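Local coordinates for ribokinase RBSK (PDB 3GO7) that phosphorylates D-ribose at O-5 with ATP and a divalent cation, giving D-ribose 5-phosphate, and works as a homodimer of the PfkB carbohydrate kinase family, at the interface of chains A and B. Residues are numbered along the deposited sequence; one frame, centred on the assembly and turned at random. Chains: chain A/B, Ribokinase RBSK.

The interface of chains A and B. Residues chain A 32, 34, 51, 53; chain B 82, 108-109, 111, 127.
A:Leu51 points its CG away from its backbone N (chi1 166°), and the second torsion sends CD2 to B:Pro108 and B:Thr111, while B:Thr111, with OG1 beside its backbone N (chi1 -51°), presents both branches to chain A. The two side chains cross at about a right angle, CD2 of A:Leu51 lying 3.3 Å from the hydroxyl OG1 of B:Thr111. A:Leu51 and B:Pro108 run past one another in opposite directions, CD2 packing 3.6 Å from the pyrrolidine CB. Nearer the backbone of strand 50-56, CB of A:Leu51 meets the methyl CB of B:Ala127 at 3.7 Å. That methyl touches the A:Phe34 ring at CD1 and CE1, and CG2 of B:Thr111 lies 4.0 Å from CZ of A:Phe34. Within chain A, the other leucine branch, CD1, lies over one face of this ring near its rim, while CD2 crosses to chain B.

Polar groups within chain B back this layer and probably shape it. B:Thr111 OG1 donates to the carbonyl O of B:Ser109 at 2.9 Å from above the carbonyl plane, which restrains the threonine's rotation. B:Asp82 accepts the B:Ser109 hydroxyl OG through the syn lone pair of OD1, and its OD2 takes the B:Ser109 backbone N at 2.9 Å, bonds that probably steady the loop carrying B:Pro108. The extended A:Arg53 lies aslant over B:Asp82, its CD against the CB and its guanidinium nearly perpendicular to the carboxylate; NE stays 5.0 Å from OD2, so any attraction is probably long-range.

The patch centre is about 19 Å from B:Asp248, the predicted proton acceptor. Repeated by the two-fold axis, the patch forms part of the lid-to-lid beta-clasp joining the homodimer and may help keep each lid over its ribose.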
loop_
_atom_site.group_PDB
_atom_site.type_symbol
_atom_site.label_atom_id
_atom_site.label_comp_id
_atom_site.label_asym_id
_atom_site.label_seq_id
_atom_site.Cartn_x
_atom_site.Cartn_y
_atom_site.Cartn_z
ATOM N N LEU A 32 -3.208 -4.909 -0.248
ATOM C CA LEU A 32 -3.045 -3.960 -1.336
ATOM C C LEU A 32 -1.972 -4.522 -2.268
ATOM O O LEU A 32 -0.783 -4.624 -1.890
ATOM C CB LEU A 32 -2.629 -2.594 -0.801
ATOM C CG LEU A 32 -3.536 -1.894 0.234
ATOM C CD1 LEU A 32 -2.999 -0.510 0.591
ATOM C CD2 LEU A 32 -4.945 -1.755 -0.258
ATOM N N PHE A 34 0.226 -4.292 -5.688
ATOM C CA PHE A 34 0.728 -3.376 -6.685
ATOM C C PHE A 34 1.450 -4.172 -7.755
ATOM O O PHE A 34 2.262 -5.075 -7.441
ATOM C CB PHE A 34 1.700 -2.397 -6.025
ATOM C CG PHE A 34 1.056 -1.486 -5.007
ATOM C CD1 PHE A 34 0.799 -0.158 -5.312
ATOM C CD2 PHE A 34 0.724 -1.949 -3.737
ATOM C CE1 PHE A 34 0.211 0.696 -4.388
ATOM C CE2 PHE A 34 0.145 -1.098 -2.812
ATOM C CZ PHE A 34 -0.117 0.238 -3.153
ATOM N N LEU A 51 -3.366 -1.406 -8.985
ATOM C CA LEU A 51 -3.516 -1.598 -7.566
ATOM C C LEU A 51 -4.798 -2.348 -7.313
ATOM O O LEU A 51 -5.840 -1.945 -7.809
ATOM C CB LEU A 51 -3.596 -0.255 -6.866
ATOM C CG LEU A 51 -4.086 -0.347 -5.424
ATOM C CD1 LEU A 51 -3.047 -1.027 -4.562
ATOM C CD2 LEU A 51 -4.480 0.992 -4.848
ATOM N N ARG A 53 -7.257 -4.284 -4.083
ATOM C CA ARG A 53 -7.490 -4.312 -2.664
ATOM C C ARG A 53 -8.365 -5.539 -2.465
ATOM O O ARG A 53 -9.518 -5.539 -2.892
ATOM C CB ARG A 53 -8.204 -3.038 -2.239
ATOM C CG ARG A 53 -8.463 -2.908 -0.765
ATOM C CD ARG A 53 -9.383 -1.755 -0.490
ATOM N NE ARG A 53 -9.752 -1.714 0.916
ATOM C CZ ARG A 53 -10.887 -2.220 1.389
ATOM N NH1 ARG A 53 -11.730 -2.815 0.542
ATOM N NH2 ARG A 53 -11.181 -2.150 2.690
ATOM N N ASP B 82 -13.430 2.644 -1.422
ATOM C CA ASP B 82 -12.821 2.072 -0.225
ATOM C C ASP B 82 -13.047 2.892 1.056
ATOM O O ASP B 82 -13.486 4.054 0.998
ATOM C CB ASP B 82 -11.327 1.780 -0.457
ATOM C CG ASP B 82 -10.512 3.004 -0.926
ATOM O OD1 ASP B 82 -11.037 4.143 -1.003
ATOM O OD2 ASP B 82 -9.313 2.817 -1.217
ATOM N N PRO B 108 -10.138 1.252 -5.535
ATOM C CA PRO B 108 -9.383 1.954 -4.483
ATOM C C PRO B 108 -9.165 3.448 -4.780
ATOM O O PRO B 108 -9.127 3.850 -5.960
ATOM C CB PRO B 108 -8.035 1.216 -4.444
ATOM C CG PRO B 108 -8.109 0.125 -5.490
ATOM C CD PRO B 108 -9.295 0.356 -6.351
ATOM N N SER B 109 -9.032 4.239 -3.708
ATOM C CA SER B 109 -8.449 5.577 -3.769
ATOM C C SER B 109 -6.995 5.539 -4.238
ATOM O O SER B 109 -6.313 4.521 -4.140
ATOM C CB SER B 109 -8.495 6.244 -2.387
ATOM O OG SER B 109 -9.824 6.551 -1.946
ATOM N N THR B 111 -3.262 5.690 -3.840
ATOM C CA THR B 111 -2.535 5.163 -2.719
ATOM C C THR B 111 -1.064 5.436 -2.913
ATOM O O THR B 111 -0.541 5.253 -4.020
ATOM C CB THR B 111 -2.769 3.652 -2.592
ATOM O OG1 THR B 111 -4.173 3.407 -2.604
ATOM C CG2 THR B 111 -2.215 3.119 -1.299
ATOM N N ALA B 127 0.171 4.459 -6.618
ATOM C CA ALA B 127 -0.737 3.950 -7.649
ATOM C C ALA B 127 -1.829 4.978 -7.807
ATOM O O ALA B 127 -2.312 5.526 -6.811
ATOM C CB ALA B 127 -1.326 2.607 -7.263
#